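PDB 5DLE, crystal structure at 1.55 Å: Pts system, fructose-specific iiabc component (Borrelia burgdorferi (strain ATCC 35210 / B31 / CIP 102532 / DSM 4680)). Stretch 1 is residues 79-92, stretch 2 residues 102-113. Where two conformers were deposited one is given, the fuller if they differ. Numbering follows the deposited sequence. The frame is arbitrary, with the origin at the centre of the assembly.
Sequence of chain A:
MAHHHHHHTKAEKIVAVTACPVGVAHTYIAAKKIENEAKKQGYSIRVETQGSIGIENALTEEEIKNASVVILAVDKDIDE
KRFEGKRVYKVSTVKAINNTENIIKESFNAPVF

Stretch 1 (79-92) DEKRFEGKRVYKVS
Stretch 2 (102-113) NIIKESFNAPVF

Residues 79-92 run from a 3-10 segment (81-83) through a type II turn, Phe83 to Lys86, into the strand that ends at Val91. Residues 102-113 continue a helix that yields to a type I turn, Ser107 to Ala110, and an extended tail. Strand and helix run at 149° between their N-to-C directions, 9.0 Å apart at closest approach. The tail pairs with the first stretch through a single bridge, Arg87 with Val112, their CA atoms 4.0 Å apart.

Two backbone hydrogen bonds flank the bridge. Phe113 N donates to Lys86 O (2.8 Å, 177°), and Val88 N donates to Pro111 O (3.2 Å, 166°). The close backbones also bring Val112 CA to 3.5 Å from Lys86 O, and Arg87 CA to 3.5 Å from Pro111 O, both as CA-H...O contacts. A water donates to Pro111 O (2.7 Å) and Val88 O (3.1 Å), joining the two carbonyls. At the chain end, the terminal carboxylate accepts a nearly linear bond from Gly85 N to Phe113 OXT (2.8 Å, 176°). Gly85, at phi/psi 88/-6, occupies the turn position where a CB would be jammed against the preceding carbonyl O; the turn itself is closed by Lys86 N to Phe83 O (3.1 Å).

Arg87 (m, t, t; chi4 -99°) starts sideways, but its end reaches the 107-110 turn. Arg87 NH1 donates to Ala110 O (2.8 Å), which lies near the guanidinium plane. Phe108 O sits over one face, 3.5 Å from Arg87 NE, at an angle too poor for a hydrogen bond. The turn's own closure is Ala110 N to Ser107 O (3.0 Å), while Ser107 OG (chi1 p) donates to Ile104 O (2.8 Å).

Tyr89 (t, chi2 38°) points toward the helix, and Tyr89 OH donates to Glu106 OE1 (2.6 Å; Glu106 m, t). Below the hydroxyl the contact is apolar: Tyr89 CE2 lies 3.9 Å from Ile103 CG1, and Tyr89 CB 3.8 Å from Ala110 CB. Val91 (m) extends this surface, Val91 CG2 lying 3.9 Å from Ile103 CD1.

Phe113 (t, chi2 62°) points its CA-to-CB bond toward the first stretch, and its ring lies against residues 80-84. Phe113 CB meets Val88 CG2 (3.6 Å; Val88 chi1 t), and Phe83 C approaches the ring edge, 4.0 Å from Phe113 CD2. Glu80 O lies 3.2 Å from Phe113 CE2, but its hydrogen bond comes from Phe83 N (2.9 Å). The carboxylate of Glu80 (m, t) is engaged by a salt bridge, Lys90 NZ to Glu80 OE2 (2.7 Å).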

# COMPACT_ATOMS: atom_id res chain seq x y z
N ASP A 79 16.61 15.77 -2.82
CA ASP A 79 17.66 16.77 -2.62
C ASP A 79 18.28 16.57 -1.25
O ASP A 79 17.57 16.57 -0.23
CB ASP A 79 17.19 18.22 -2.74
CG ASP A 79 18.35 19.23 -2.39
OD1 ASP A 79 18.26 19.95 -1.35
OD2 ASP A 79 19.39 19.24 -3.12
N GLU A 80 19.60 16.39 -1.24
CA GLU A 80 20.35 16.15 -0.01
C GLU A 80 21.28 17.29 0.37
O GLU A 80 21.81 17.28 1.48
CB GLU A 80 21.15 14.84 -0.13
CG GLU A 80 20.25 13.60 -0.15
CD GLU A 80 20.98 12.26 -0.32
OE1 GLU A 80 22.17 12.15 0.03
OE2 GLU A 80 20.33 11.31 -0.82
N LYS A 81 21.51 18.30 -0.50
CA LYS A 81 22.43 19.38 -0.14
C LYS A 81 22.00 20.08 1.15
O LYS A 81 22.85 20.48 1.96
CB LYS A 81 22.55 20.38 -1.29
CG LYS A 81 23.68 21.39 -1.07
CD LYS A 81 24.01 22.20 -2.33
CE LYS A 81 25.26 23.06 -2.14
NZ LYS A 81 26.49 22.25 -1.87
N ARG A 82 20.68 20.19 1.36
CA ARG A 82 20.14 20.78 2.57
C ARG A 82 20.57 20.09 3.86
O ARG A 82 20.38 20.66 4.93
CB ARG A 82 18.61 20.79 2.50
CG ARG A 82 17.99 19.41 2.22
CD ARG A 82 16.48 19.57 2.17
NE ARG A 82 15.88 18.37 1.62
CZ ARG A 82 14.65 17.95 1.88
NH1 ARG A 82 13.89 18.63 2.72
NH2 ARG A 82 14.19 16.84 1.28
N PHE A 83 21.10 18.87 3.79
CA PHE A 83 21.51 18.15 4.99
C PHE A 83 23.02 18.18 5.22
O PHE A 83 23.52 17.49 6.12
CB PHE A 83 21.03 16.70 4.92
CG PHE A 83 19.55 16.57 4.65
CD1 PHE A 83 18.62 17.15 5.51
CD2 PHE A 83 19.12 15.88 3.55
CE1 PHE A 83 17.25 17.01 5.29
CE2 PHE A 83 17.74 15.77 3.28
CZ PHE A 83 16.81 16.34 4.17
N GLU A 84 23.77 18.95 4.43
CA GLU A 84 25.20 19.07 4.68
C GLU A 84 25.49 19.47 6.12
O GLU A 84 24.82 20.33 6.70
CB GLU A 84 25.81 20.12 3.74
CG GLU A 84 25.98 19.58 2.34
CD GLU A 84 26.68 20.58 1.44
OE1 GLU A 84 27.05 21.68 1.93
OE2 GLU A 84 26.86 20.25 0.25
N GLY A 85 26.49 18.81 6.72
CA GLY A 85 26.90 19.14 8.08
C GLY A 85 26.11 18.39 9.13
O GLY A 85 26.43 18.51 10.30
N LYS A 86 25.09 17.62 8.74
CA LYS A 86 24.29 16.81 9.65
C LYS A 86 24.68 15.35 9.53
O LYS A 86 25.10 14.89 8.47
CB LYS A 86 22.79 16.92 9.35
CG LYS A 86 22.26 18.33 9.05
CD LYS A 86 22.34 19.27 10.29
CE LYS A 86 21.63 18.65 11.51
NZ LYS A 86 21.40 19.73 12.59
N ARG A 87 24.51 14.60 10.61
CA ARG A 87 24.57 13.15 10.50
C ARG A 87 23.36 12.71 9.71
O ARG A 87 22.23 13.06 10.05
CB ARG A 87 24.56 12.48 11.87
CG ARG A 87 25.78 12.81 12.72
CD ARG A 87 25.76 11.86 13.91
NE ARG A 87 26.86 12.08 14.86
CZ ARG A 87 27.95 11.35 14.88
NH1 ARG A 87 28.12 10.36 14.00
NH2 ARG A 87 28.88 11.60 15.80
N VAL A 88 23.59 11.92 8.65
CA VAL A 88 22.50 11.47 7.78
C VAL A 88 22.58 9.96 7.67
O VAL A 88 23.63 9.41 7.30
CB VAL A 88 22.58 12.13 6.39
CG1 VAL A 88 21.47 11.55 5.48
CG2 VAL A 88 22.45 13.65 6.46
N TYR A 89 21.47 9.29 7.99
CA TYR A 89 21.36 7.84 7.88
C TYR A 89 20.36 7.56 6.77
O TYR A 89 19.16 7.83 6.94
CB TYR A 89 20.90 7.23 9.18
CG TYR A 89 21.12 5.76 9.26
CD1 TYR A 89 22.25 5.17 8.72
CD2 TYR A 89 20.19 4.96 9.85
CE1 TYR A 89 22.44 3.80 8.79
CE2 TYR A 89 20.38 3.58 9.94
CZ TYR A 89 21.49 3.02 9.41
OH TYR A 89 21.63 1.65 9.50
N LYS A 90 20.86 7.06 5.65
CA LYS A 90 20.01 6.81 4.48
C LYS A 90 19.80 5.31 4.29
O LYS A 90 20.77 4.54 4.20
CB LYS A 90 20.65 7.40 3.23
CG LYS A 90 19.84 7.17 1.98
CD LYS A 90 20.13 8.27 0.98
CE LYS A 90 21.30 7.90 0.09
NZ LYS A 90 21.39 8.82 -1.09
N VAL A 91 18.52 4.92 4.19
CA VAL A 91 18.09 3.53 4.04
C VAL A 91 16.93 3.50 3.06
O VAL A 91 16.37 4.53 2.67
CB VAL A 91 17.66 2.90 5.39
CG1 VAL A 91 18.87 2.90 6.37
CG2 VAL A 91 16.51 3.68 6.00
N SER A 92 16.60 2.30 2.63
CA SER A 92 15.43 2.11 1.79
C SER A 92 14.17 2.20 2.63
O SER A 92 14.22 2.07 3.85
CB SER A 92 15.50 0.73 1.13
OG SER A 92 15.41 -0.29 2.14
N ASN A 102 16.15 -0.50 15.22
CA ASN A 102 17.58 -0.46 15.02
C ASN A 102 17.99 0.76 14.21
O ASN A 102 19.00 1.40 14.52
CB ASN A 102 18.03 -1.77 14.38
CG ASN A 102 18.00 -2.95 15.37
OD1 ASN A 102 17.99 -2.76 16.60
ND2 ASN A 102 17.97 -4.18 14.83
N ILE A 103 17.19 1.14 13.20
CA ILE A 103 17.58 2.29 12.38
C ILE A 103 17.59 3.57 13.20
O ILE A 103 18.49 4.41 13.04
CB ILE A 103 16.66 2.38 11.17
CG1 ILE A 103 17.18 1.44 10.10
CG2 ILE A 103 16.54 3.82 10.65
CD1 ILE A 103 16.18 1.19 9.03
N ILE A 104 16.60 3.77 14.07
CA ILE A 104 16.58 4.96 14.93
C ILE A 104 17.85 5.00 15.77
O ILE A 104 18.52 6.03 15.89
CB ILE A 104 15.34 4.96 15.84
CG1 ILE A 104 14.02 5.09 15.05
CG2 ILE A 104 15.45 6.07 16.92
CD1 ILE A 104 13.96 6.29 14.17
N LYS A 105 18.18 3.86 16.37
CA LYS A 105 19.34 3.82 17.27
C LYS A 105 20.63 4.06 16.50
O LYS A 105 21.50 4.85 16.94
CB LYS A 105 19.39 2.48 18.01
CG LYS A 105 18.37 2.37 19.11
CD LYS A 105 18.45 1.00 19.80
CE LYS A 105 17.34 0.79 20.83
NZ LYS A 105 17.48 1.69 22.03
N GLU A 106 20.77 3.40 15.35
CA GLU A 106 21.98 3.49 14.53
C GLU A 106 22.16 4.89 13.94
O GLU A 106 23.29 5.27 13.63
CB GLU A 106 21.94 2.46 13.39
CG GLU A 106 22.13 1.00 13.84
CD GLU A 106 21.58 -0.05 12.84
OE1 GLU A 106 21.22 0.30 11.69
OE2 GLU A 106 21.50 -1.25 13.23
N SER A 107 21.07 5.66 13.79
CA SER A 107 21.21 6.95 13.11
C SER A 107 22.11 7.90 13.88
O SER A 107 22.76 8.74 13.27
CB SER A 107 19.84 7.60 12.87
OG SER A 107 19.27 8.00 14.11
N PHE A 108 22.18 7.76 15.19
CA PHE A 108 23.00 8.68 15.97
C PHE A 108 24.49 8.44 15.79
O PHE A 108 25.30 9.28 16.23
CB PHE A 108 22.60 8.56 17.43
CG PHE A 108 21.27 9.14 17.70
CD1 PHE A 108 20.11 8.37 17.57
CD2 PHE A 108 21.15 10.50 17.98
CE1 PHE A 108 18.87 8.92 17.78
CE2 PHE A 108 19.91 11.09 18.19
CZ PHE A 108 18.75 10.30 18.07
N ASN A 109 24.87 7.32 15.17
CA ASN A 109 26.26 7.06 14.82
C ASN A 109 26.52 7.23 13.34
O ASN A 109 27.60 6.87 12.88
CB ASN A 109 26.66 5.65 15.25
CG ASN A 109 26.51 5.44 16.73
OD1 ASN A 109 25.87 4.49 17.17
ND2 ASN A 109 27.07 6.34 17.52
N ALA A 110 25.53 7.72 12.58
CA ALA A 110 25.66 7.84 11.13
C ALA A 110 26.71 8.89 10.77
O ALA A 110 26.95 9.84 11.53
CB ALA A 110 24.30 8.20 10.53
N PRO A 111 27.34 8.76 9.61
CA PRO A 111 28.38 9.73 9.24
C PRO A 111 27.81 11.11 8.95
O PRO A 111 26.68 11.26 8.49
CB PRO A 111 29.01 9.11 7.99
CG PRO A 111 28.78 7.65 8.15
CD PRO A 111 27.39 7.56 8.75
N VAL A 112 28.64 12.12 9.24
CA VAL A 112 28.26 13.49 8.89
C VAL A 112 28.34 13.66 7.38
O VAL A 112 29.35 13.32 6.74
CB VAL A 112 29.16 14.49 9.64
CG1 VAL A 112 28.85 15.92 9.22
CG2 VAL A 112 28.92 14.30 11.11
N PHE A 113 27.25 14.16 6.80
CA PHE A 113 27.13 14.32 5.35
C PHE A 113 27.83 15.59 4.86
O PHE A 113 28.52 15.52 3.83
CB PHE A 113 25.65 14.33 4.95
CG PHE A 113 25.42 14.38 3.47
CD1 PHE A 113 25.85 13.34 2.66
CD2 PHE A 113 24.76 15.46 2.89
CE1 PHE A 113 25.62 13.38 1.26
CE2 PHE A 113 24.54 15.52 1.51
CZ PHE A 113 24.98 14.47 0.70
OXT PHE A 113 27.79 16.71 5.43
O HOH W 1 26.13 10.66 5.95